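Local coordinates for protein putative beta-glucosidase (Bifidobacterium adolescentis, PDB 5WAB) that hydrolyses beta-glucosidic linkages as a glycoside hydrolase of family 3 and probably also releases terminal arabinopyranose from ginsenosides, at residues Y130-E135 against F181-H186; G109-R114 against L152-A157; E135-V140 against K189-W194; Q173-E178 against E522-G527. All blocks are in the same frame, centred on the assembly; numbering follows the deposited sequence.

Contact 1. Residues Y130-E135 against F181-H186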
# COMPACT_ATOMS: atom_id res chain seq x y z
N TYR A 130 -2.93 -0.90 9.46
CA TYR A 130 -2.35 0.29 10.07
C TYR A 130 -1.24 0.87 9.20
O TYR A 130 -1.16 2.08 9.00
CB TYR A 130 -1.81 -0.02 11.46
CG TYR A 130 -1.29 1.18 12.21
CD1 TYR A 130 0.00 1.65 12.00
CD2 TYR A 130 -2.06 1.83 13.16
CE1 TYR A 130 0.50 2.74 12.68
CE2 TYR A 130 -1.57 2.93 13.86
CZ TYR A 130 -0.29 3.38 13.61
OH TYR A 130 0.22 4.47 14.29
N LEU A 131 -0.34 0.00 8.72
CA LEU A 131 0.76 0.47 7.89
C LEU A 131 0.26 1.09 6.60
O LEU A 131 0.74 2.16 6.19
CB LEU A 131 1.70 -0.70 7.59
CG LEU A 131 2.97 -0.40 6.79
CD1 LEU A 131 3.91 0.49 7.59
CD2 LEU A 131 3.66 -1.69 6.36
N ALA A 132 -0.71 0.46 5.95
CA ALA A 132 -1.23 0.99 4.69
C ALA A 132 -1.86 2.37 4.89
O ALA A 132 -1.66 3.28 4.08
CB ALA A 132 -2.24 0.02 4.09
N GLY A 133 -2.63 2.53 5.97
CA GLY A 133 -3.30 3.81 6.20
C GLY A 133 -2.32 4.91 6.56
O GLY A 133 -2.41 6.03 6.05
N HIS A 134 -1.37 4.61 7.46
CA HIS A 134 -0.43 5.63 7.90
C HIS A 134 0.69 5.90 6.89
O HIS A 134 1.43 6.87 7.06
CB HIS A 134 0.16 5.24 9.25
CG HIS A 134 -0.82 5.34 10.38
ND1 HIS A 134 -1.96 4.58 10.45
CD2 HIS A 134 -0.84 6.14 11.47
CE1 HIS A 134 -2.64 4.89 11.54
NE2 HIS A 134 -1.97 5.84 12.18
N GLU A 135 0.81 5.08 5.85
CA GLU A 135 1.72 5.37 4.75
C GLU A 135 1.02 6.11 3.62
O GLU A 135 1.42 7.22 3.24
CB GLU A 135 2.36 4.08 4.23
CG GLU A 135 3.46 3.55 5.10
CD GLU A 135 4.17 2.38 4.47
OE1 GLU A 135 3.47 1.51 3.90
OE2 GLU A 135 5.41 2.34 4.52
N PHE A 181 -11.14 -2.21 6.19
CA PHE A 181 -11.63 -0.84 6.36
C PHE A 181 -10.60 0.11 6.96
O PHE A 181 -10.51 1.25 6.49
CB PHE A 181 -12.90 -0.82 7.22
CG PHE A 181 -14.15 -1.19 6.47
CD1 PHE A 181 -14.13 -1.40 5.10
CD2 PHE A 181 -15.35 -1.36 7.14
CE1 PHE A 181 -15.28 -1.74 4.41
CE2 PHE A 181 -16.51 -1.71 6.46
CZ PHE A 181 -16.47 -1.90 5.09
N PRO A 182 -9.82 -0.27 8.00
CA PRO A 182 -9.07 0.74 8.76
C PRO A 182 -8.17 1.65 7.93
O PRO A 182 -7.99 2.82 8.29
CB PRO A 182 -8.25 -0.10 9.74
CG PRO A 182 -9.09 -1.27 9.98
CD PRO A 182 -9.71 -1.60 8.64
N ALA A 183 -7.56 1.14 6.84
CA ALA A 183 -6.75 2.01 6.00
C ALA A 183 -7.60 3.07 5.31
O ALA A 183 -7.21 4.24 5.25
CB ALA A 183 -5.99 1.18 4.96
N PHE A 184 -8.76 2.68 4.79
CA PHE A 184 -9.70 3.66 4.26
C PHE A 184 -10.17 4.62 5.35
O PHE A 184 -10.20 5.84 5.15
CB PHE A 184 -10.89 2.95 3.61
CG PHE A 184 -10.58 2.25 2.31
CD1 PHE A 184 -10.48 2.98 1.13
CD2 PHE A 184 -10.43 0.87 2.25
CE1 PHE A 184 -10.21 2.35 -0.08
CE2 PHE A 184 -10.17 0.23 1.04
CZ PHE A 184 -10.06 0.98 -0.13
N GLU A 185 -10.53 4.07 6.51
CA GLU A 185 -11.05 4.90 7.59
C GLU A 185 -10.04 5.94 8.05
O GLU A 185 -10.38 7.11 8.23
CB GLU A 185 -11.49 4.01 8.76
CG GLU A 185 -12.09 4.78 9.94
CD GLU A 185 -12.25 3.94 11.20
OE1 GLU A 185 -11.77 2.78 11.22
OE2 GLU A 185 -12.85 4.44 12.17
N HIS A 186 -8.77 5.54 8.20
CA HIS A 186 -7.76 6.47 8.71
C HIS A 186 -7.51 7.62 7.74
O HIS A 186 -7.33 8.76 8.16
CB HIS A 186 -6.45 5.74 9.00
CG HIS A 186 -5.34 6.64 9.44
ND1 HIS A 186 -5.29 7.19 10.71
CD2 HIS A 186 -4.28 7.13 8.77
CE1 HIS A 186 -4.22 7.96 10.80
NE2 HIS A 186 -3.59 7.95 9.64
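H186 reaches from helix 182-190 to helix 129-144, and can be followed outward atom by atom. CB points toward G133, where any side chain would collide with H186 CB and A183 CA; its absence lets G133 CA and A183 CA come within 3.9 Å. With CG anti to the backbone N (chi1 177°), the imidazole is carried onto the H134 ring, the two side chains crossing at about a right angle. H186 CD2 meets G133 O at 3.5 Å, near the ring plane, while CG and ND1 lie by H134 CE1. H186 CE1 comes within 3.4 Å of H134 NE2, and H186 NE2 lies over the centre of the H134 ring, completing a face-to-face stack with planes 13° apart and centroids separated by 3.8 Å. The two helices are neighbours in the TIM-barrel-like N-terminal domain of family 3 enzymes; segments 130-135 and 182-186 approach to 7.8 Å between axes, at 26°. H134 is held from its own helix: H134 ND1 donates a bent bond of 3.0 Å to a lone pair of Y130 O, which also accepts from the backbone N of H134, so the ring's rotation is restrained. Y130 CZ sits over the centre of the opposite face, and F605 of strand 601-610 packs on both Y130 and H134. Because the NE2 atoms of H134 and H186 lie 3.7 Å apart, protonating both rings would probably be costly.

Contact 2. Residues G109-R114 against L152-A157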
# COMPACT_ATOMS: atom_id res chain seq x y z
N GLY A 109 -3.99 3.47 -4.14
CA GLY A 109 -4.73 2.25 -3.85
C GLY A 109 -4.25 1.68 -2.53
O GLY A 109 -3.05 1.57 -2.29
N VAL A 110 -5.20 1.36 -1.65
CA VAL A 110 -4.88 0.94 -0.29
C VAL A 110 -5.50 -0.42 0.04
O VAL A 110 -5.61 -0.78 1.21
CB VAL A 110 -5.28 2.00 0.75
CG1 VAL A 110 -4.53 3.28 0.51
CG2 VAL A 110 -6.78 2.27 0.73
N ASN A 111 -5.89 -1.20 -0.97
CA ASN A 111 -6.46 -2.51 -0.71
C ASN A 111 -5.46 -3.41 0.01
O ASN A 111 -4.26 -3.39 -0.27
CB ASN A 111 -6.92 -3.17 -2.00
CG ASN A 111 -8.05 -2.42 -2.68
OD1 ASN A 111 -7.87 -1.87 -3.76
ND2 ASN A 111 -9.20 -2.39 -2.04
N ILE A 112 -5.97 -4.19 0.96
CA ILE A 112 -5.14 -5.11 1.72
C ILE A 112 -4.63 -6.21 0.80
O ILE A 112 -5.38 -6.77 -0.01
CB ILE A 112 -5.94 -5.69 2.90
CG1 ILE A 112 -6.30 -4.58 3.88
CG2 ILE A 112 -5.17 -6.80 3.58
CD1 ILE A 112 -5.10 -3.84 4.44
N LYS A 113 -3.34 -6.52 0.92
CA LYS A 113 -2.74 -7.65 0.22
C LYS A 113 -3.07 -8.91 1.01
O LYS A 113 -2.28 -9.41 1.82
CB LYS A 113 -1.24 -7.45 0.05
CG LYS A 113 -0.92 -6.16 -0.65
CD LYS A 113 0.55 -5.96 -0.92
CE LYS A 113 0.76 -4.54 -1.43
NZ LYS A 113 2.16 -4.21 -1.82
N ARG A 114 -4.30 -9.39 0.82
CA ARG A 114 -4.75 -10.61 1.48
C ARG A 114 -3.86 -11.78 1.11
O ARG A 114 -3.44 -12.56 1.97
CB ARG A 114 -6.20 -10.89 1.13
CG ARG A 114 -6.69 -12.29 1.46
CD ARG A 114 -8.16 -12.41 1.10
NE ARG A 114 -8.75 -13.68 1.52
CZ ARG A 114 -9.12 -14.64 0.68
NH1 ARG A 114 -8.97 -14.47 -0.63
NH2 ARG A 114 -9.65 -15.76 1.14
N LEU A 152 -8.82 7.96 -3.34
CA LEU A 152 -8.64 6.76 -2.53
C LEU A 152 -9.37 5.59 -3.19
O LEU A 152 -10.59 5.63 -3.34
CB LEU A 152 -9.16 7.00 -1.12
CG LEU A 152 -8.76 6.02 -0.02
CD1 LEU A 152 -7.24 5.94 0.07
CD2 LEU A 152 -9.36 6.47 1.31
N LYS A 153 -8.62 4.57 -3.60
CA LYS A 153 -9.03 3.71 -4.70
C LYS A 153 -9.48 2.33 -4.23
O LYS A 153 -8.81 1.68 -3.41
CB LYS A 153 -7.90 3.58 -5.72
CG LYS A 153 -8.37 3.81 -7.14
CD LYS A 153 -7.21 4.07 -8.09
CE LYS A 153 -6.31 2.87 -8.26
NZ LYS A 153 -5.34 3.12 -9.37
N HIS A 154 -10.61 1.89 -4.81
CA HIS A 154 -11.19 0.55 -4.75
C HIS A 154 -11.74 0.22 -3.37
O HIS A 154 -11.31 -0.74 -2.72
CB HIS A 154 -10.17 -0.49 -5.20
CG HIS A 154 -9.51 -0.15 -6.50
ND1 HIS A 154 -8.22 -0.53 -6.80
CD2 HIS A 154 -9.96 0.57 -7.55
CE1 HIS A 154 -7.91 -0.07 -8.00
NE2 HIS A 154 -8.94 0.61 -8.48
N PHE A 155 -12.75 0.97 -2.98
CA PHE A 155 -13.43 0.82 -1.70
C PHE A 155 -14.68 -0.04 -1.93
O PHE A 155 -15.63 0.39 -2.59
CB PHE A 155 -13.78 2.21 -1.17
CG PHE A 155 -14.43 2.23 0.18
CD1 PHE A 155 -13.73 1.84 1.31
CD2 PHE A 155 -15.72 2.72 0.33
CE1 PHE A 155 -14.33 1.88 2.56
CE2 PHE A 155 -16.32 2.77 1.57
CZ PHE A 155 -15.62 2.35 2.69
N ALA A 156 -14.67 -1.27 -1.41
CA ALA A 156 -13.55 -1.85 -0.67
C ALA A 156 -13.38 -3.33 -0.99
O ALA A 156 -14.17 -3.91 -1.75
CB ALA A 156 -13.73 -1.65 0.83
N ALA A 157 -12.35 -3.93 -0.39
CA ALA A 157 -12.11 -5.37 -0.43
C ALA A 157 -11.91 -5.87 -1.85
O ALA A 157 -12.49 -6.87 -2.28
CB ALA A 157 -13.25 -6.13 0.27
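The side-chain amide of N111 docks on H154 with both its oxygen and its nitrogen. N111 ND2 gives a nearly straight bond (163°) to the backbone carbonyl oxygen of H154 at 2.8 Å, lying in the carbonyl plane. N111 OD1 meets the edge of the almost coplanar imidazole, where H154 ND1 is 3.3 Å away in a weak, bent bond. H154 ND1 has its stronger partner in the hydroxyl of Y124. At the far side of the ring NE2 hydrogen-bonds a glycerol, and the ammonium of K153 forms a salt bridge with E123. An alanine here in place of N111 would remove the donor to the H154 carbonyl and the acceptor beside ND1, and would probably loosen the setting of the imidazole. K153-H154, shortly before a cis peptide between F155 and A156, recalls the lysine-histidine pair of the sugar pocket in family 3 relatives, so this probably is that pocket; the glycerol, probably from the crystallisation liquor, would fit that. V110 CG2 packs on L152 CD1 at 3.8 Å. Strand 149-155 lies between strands 102-106 and 195-198 of the parallel barrel sheet, and V110 and L152 both press on F184 and I187 of helix 182-190.

Contact 3. Residues E135-V140 against K189-W194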
# COMPACT_ATOMS: atom_id res chain seq x y z
N GLU A 135 0.81 5.08 5.85
CA GLU A 135 1.72 5.37 4.75
C GLU A 135 1.02 6.11 3.62
O GLU A 135 1.42 7.22 3.24
CB GLU A 135 2.36 4.08 4.23
CG GLU A 135 3.46 3.55 5.10
CD GLU A 135 4.17 2.38 4.47
OE1 GLU A 135 3.47 1.51 3.90
OE2 GLU A 135 5.41 2.34 4.52
N ALA A 136 -0.04 5.52 3.08
CA ALA A 136 -0.67 6.07 1.89
C ALA A 136 -1.33 7.42 2.14
O ALA A 136 -1.62 8.14 1.17
CB ALA A 136 -1.70 5.08 1.34
N VAL A 137 -1.56 7.79 3.41
CA VAL A 137 -2.14 9.10 3.71
C VAL A 137 -1.22 10.21 3.21
O VAL A 137 -1.69 11.31 2.92
CB VAL A 137 -2.41 9.22 5.22
CG1 VAL A 137 -1.11 9.19 6.01
CG2 VAL A 137 -3.20 10.50 5.54
N GLY A 138 0.08 9.94 3.11
CA GLY A 138 0.99 10.94 2.59
C GLY A 138 0.68 11.34 1.16
O GLY A 138 0.88 12.50 0.78
N ILE A 139 0.17 10.41 0.36
CA ILE A 139 -0.22 10.73 -1.01
C ILE A 139 -1.41 11.68 -1.02
O ILE A 139 -1.43 12.68 -1.74
CB ILE A 139 -0.51 9.45 -1.82
CG1 ILE A 139 0.75 8.61 -1.94
CG2 ILE A 139 -1.02 9.79 -3.20
CD1 ILE A 139 1.88 9.30 -2.68
N VAL A 140 -2.44 11.37 -0.22
CA VAL A 140 -3.64 12.21 -0.18
C VAL A 140 -3.31 13.60 0.36
O VAL A 140 -3.65 14.62 -0.27
CB VAL A 140 -4.73 11.53 0.67
CG1 VAL A 140 -5.93 12.45 0.82
CG2 VAL A 140 -5.15 10.20 0.05
N LYS A 189 -10.51 10.04 7.75
CA LYS A 189 -10.60 10.86 8.95
C LYS A 189 -9.39 11.78 9.11
O LYS A 189 -9.54 12.92 9.57
CB LYS A 189 -10.77 9.97 10.18
CG LYS A 189 -12.15 9.34 10.27
CD LYS A 189 -12.24 8.41 11.46
CE LYS A 189 -13.65 7.89 11.62
NZ LYS A 189 -13.73 6.82 12.66
N THR A 190 -8.19 11.32 8.74
CA THR A 190 -7.01 12.15 8.97
C THR A 190 -6.86 13.18 7.86
O THR A 190 -6.73 14.38 8.13
CB THR A 190 -5.76 11.29 9.08
OG1 THR A 190 -5.94 10.37 10.16
CG2 THR A 190 -4.53 12.17 9.36
N ALA A 191 -6.86 12.73 6.62
CA ALA A 191 -6.95 13.67 5.53
C ALA A 191 -8.42 13.64 5.14
O ALA A 191 -9.26 13.24 5.93
CB ALA A 191 -5.99 13.28 4.40
N GLN A 192 -8.73 14.00 3.93
CA GLN A 192 -10.12 13.98 3.51
C GLN A 192 -10.06 13.95 2.00
O GLN A 192 -10.07 15.01 1.36
CB GLN A 192 -10.91 15.19 4.03
CG GLN A 192 -11.52 15.05 5.43
CD GLN A 192 -12.80 14.21 5.45
OE1 GLN A 192 -13.42 13.96 4.41
NE2 GLN A 192 -13.21 13.79 6.65
N PRO A 193 -9.95 12.77 1.41
CA PRO A 193 -9.75 12.71 -0.04
C PRO A 193 -10.95 13.31 -0.75
O PRO A 193 -12.10 13.02 -0.42
CB PRO A 193 -9.62 11.21 -0.32
CG PRO A 193 -9.42 10.56 1.03
CD PRO A 193 -10.12 11.44 2.00
N TRP A 194 -10.67 14.18 -1.71
CA TRP A 194 -11.77 14.84 -2.39
C TRP A 194 -12.58 13.85 -3.24
O TRP A 194 -13.71 14.17 -3.62
CB TRP A 194 -11.23 16.01 -3.22
CG TRP A 194 -10.54 17.05 -2.36
CD1 TRP A 194 -10.57 17.14 -0.99
CD2 TRP A 194 -9.72 18.15 -2.80
NE1 TRP A 194 -9.83 18.21 -0.56
CE2 TRP A 194 -9.30 18.85 -1.64
CE3 TRP A 194 -9.31 18.62 -4.05
CZ2 TRP A 194 -8.49 19.99 -1.71
CZ3 TRP A 194 -8.51 19.74 -4.12
CH2 TRP A 194 -8.10 20.41 -2.95
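V140 has CG1 anti to its backbone N (chi1 175°), while V137, one turn earlier, has CG1 in the crowded site between the backbone N and the carbonyl carbon (chi1 65°), which leaves its CG2 anti to the backbone N; the two anti methyls are thereby aimed at the chain leaving helix 182-190. The target is the methyl of A191, the first residue after the helix to abandon helical backbone angles. V140 CG1 touches A191 CB at 3.7 Å, and V137 CG2 approaches A191 CB from the preceding turn at 4.1 Å, so one small methyl is met by two branched side chains. V140 CG1 does double duty: it also rests 3.9 Å from P193 CA, with the ring carbon P193 CG at 4.0 Å. T190 CG2 makes a looser touch, with V137 CG2, while the T190 hydroxyl is bonded to the carbonyl of H186. No hydrogen bond joins the two segments; this is apolar packing. Helix 129-144 is kinked here, G138 N bonding E135 O and I139 N bonding A136 O, three residues back instead of four. Further along that helix Q144 bonds the backbone of Q192 and W194. Within the barrel wall, I187 of helix 182-190 touches V137, V140 and P193, T150 of strand 149-155 lies against V140 and P193, and the chain then enters strand 195-198.

Contact 4. Residues Q173-E178 against E522-G527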
# COMPACT_ATOMS: atom_id res chain seq x y z
N GLN A 173 -18.06 -9.32 9.41
CA GLN A 173 -18.01 -7.92 9.82
C GLN A 173 -16.71 -7.59 10.53
O GLN A 173 -16.10 -6.55 10.24
CB GLN A 173 -19.22 -7.59 10.70
CG GLN A 173 -20.49 -7.49 9.89
CD GLN A 173 -20.37 -6.47 8.77
OE1 GLN A 173 -20.50 -6.81 7.59
NE2 GLN A 173 -20.12 -5.22 9.13
N ARG A 174 -16.25 -8.45 11.44
CA ARG A 174 -14.97 -8.22 12.10
C ARG A 174 -13.84 -8.04 11.10
O ARG A 174 -13.04 -7.10 11.21
CB ARG A 174 -14.63 -9.36 13.06
CG ARG A 174 -15.18 -9.20 14.45
CD ARG A 174 -14.46 -10.13 15.42
NE ARG A 174 -13.06 -9.77 15.64
CZ ARG A 174 -12.14 -10.62 16.11
NH1 ARG A 174 -12.47 -11.87 16.40
NH2 ARG A 174 -10.89 -10.22 16.28
N ALA A 175 -13.76 -8.93 10.11
CA ALA A 175 -12.67 -8.84 9.14
C ALA A 175 -12.78 -7.56 8.31
O ALA A 175 -11.77 -6.92 8.02
CB ALA A 175 -12.65 -10.08 8.25
N LEU A 176 -14.01 -7.17 7.94
CA LEU A 176 -14.20 -5.90 7.25
C LEU A 176 -13.76 -4.73 8.13
O LEU A 176 -13.02 -3.85 7.68
CB LEU A 176 -15.67 -5.74 6.85
CG LEU A 176 -16.16 -6.44 5.58
CD1 LEU A 176 -17.65 -6.31 5.48
CD2 LEU A 176 -15.49 -5.84 4.35
N ARG A 177 -14.20 -4.72 9.39
CA ARG A 177 -13.92 -3.59 10.27
C ARG A 177 -12.45 -3.52 10.67
O ARG A 177 -11.90 -2.42 10.83
CB ARG A 177 -14.80 -3.67 11.51
CG ARG A 177 -16.28 -3.52 11.25
CD ARG A 177 -16.62 -2.11 10.89
NE ARG A 177 -18.06 -1.90 10.79
CZ ARG A 177 -18.63 -0.71 10.66
NH1 ARG A 177 -17.87 0.38 10.60
NH2 ARG A 177 -19.95 -0.61 10.59
N GLU A 178 -11.79 -4.66 10.85
CA GLU A 178 -10.43 -4.66 11.38
C GLU A 178 -9.35 -4.77 10.30
O GLU A 178 -8.22 -4.31 10.53
CB GLU A 178 -10.23 -5.79 12.39
CG GLU A 178 -11.11 -5.70 13.63
CD GLU A 178 -10.67 -6.67 14.72
OE1 GLU A 178 -9.48 -7.04 14.74
OE2 GLU A 178 -11.53 -7.07 15.53
N GLU A 522 -10.41 -17.01 6.48
CA GLU A 522 -9.35 -16.76 7.46
C GLU A 522 -9.71 -15.65 8.44
O GLU A 522 -9.03 -15.53 9.47
CB GLU A 522 -8.05 -16.43 6.73
CG GLU A 522 -8.03 -15.07 6.05
CD GLU A 522 -8.73 -15.08 4.70
OE1 GLU A 522 -9.07 -16.18 4.21
OE2 GLU A 522 -8.93 -13.99 4.13
N GLY A 523 -10.74 -14.86 8.15
CA GLY A 523 -11.18 -13.83 9.08
C GLY A 523 -10.15 -12.74 9.24
O GLY A 523 -9.59 -12.25 8.25
N VAL A 524 -9.86 -12.36 10.48
CA VAL A 524 -8.87 -11.31 10.69
C VAL A 524 -7.45 -11.83 10.62
O VAL A 524 -6.51 -11.03 10.66
CB VAL A 524 -9.07 -10.57 12.03
CG1 VAL A 524 -10.43 -9.86 12.05
CG2 VAL A 524 -8.93 -11.53 13.21
N PHE A 525 -7.25 -13.15 10.48
CA PHE A 525 -5.92 -13.74 10.51
C PHE A 525 -5.34 -13.73 9.10
O PHE A 525 -5.28 -14.74 8.39
CB PHE A 525 -5.96 -15.14 11.11
CG PHE A 525 -6.35 -15.14 12.57
CD1 PHE A 525 -5.40 -14.91 13.55
CD2 PHE A 525 -7.67 -15.34 12.95
CE1 PHE A 525 -5.76 -14.90 14.89
CE2 PHE A 525 -8.03 -15.34 14.29
CZ PHE A 525 -7.08 -15.11 15.26
N VAL A 526 -4.87 -12.55 8.70
CA VAL A 526 -4.30 -12.31 7.38
C VAL A 526 -2.82 -12.03 7.55
O VAL A 526 -2.43 -11.23 8.41
CB VAL A 526 -5.01 -11.14 6.68
CG1 VAL A 526 -4.35 -10.82 5.35
CG2 VAL A 526 -6.49 -11.46 6.49
N GLY A 527 -2.00 -12.69 6.73
CA GLY A 527 -0.57 -12.41 6.76
C GLY A 527 0.04 -12.78 8.10
O GLY A 527 -0.26 -13.82 8.69
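A type II' beta turn from E522 to F525 presses its V524 corner onto the start of helix 173-180, joining a loop of the C-terminal domain to the barrel domain of this family 3 enzyme. G523 takes the turn's first corner with positive phi, a conformation that favours glycine. V524 points at the helix with CG1 beside its backbone N and CG2 in the crowded position (chi1 -63°). V524 CG1 settles on A175 CA at 3.8 Å, close also to the carbonyl oxygen of R174, and touches E178 OE1 at 4.0 Å. V524 CG2 meets R174 NH2 at 3.9 Å and sits above one face of the F525 ring, offset toward its rim. The arginine is bent at chi3 (68°), bringing its guanidinium back over V524 CG1 and side-on to E178. R174 NE and NH2 both grip a single oxygen, E178 OE2, at 3.1 and 3.3 Å; both lie above the carboxylate plane while OE2 stays in the guanidinium plane. The extended E178 chain holds OE2 where it also accepts from W630 N, and R174 NH2 also bonds A596 O. An alanine in place of E178 would remove the salt bridge, the acceptor for W630 N and the carboxylate beside V524 CG1, and would probably leave the R174 guanidinium less firmly placed. At the first corner of the turn, A175 CB rests 3.8 Å from G523 O.

From the N terminus, the chain opens contact 2 in the loop at 109-114, then contacts 1 and 3 in succession on helix 129-144, which meet at E135. Strand 149-155 closes contact 2 while 1 and 3 are still open, and helix 173-180 starts contact 4. Helix 182-190 closes contact 1, and its C-terminal end with the following loop closes contact 3. Contact 4 waits for 522-527, after a span of well over three hundred residues. None nest: every pair crosses except 2 and 4, which run in series. F184 of contact 1 packs on F155 of contact 2, and a salt bridge between R114 and E522 joins contact 2 to contact 4 across the domain boundary.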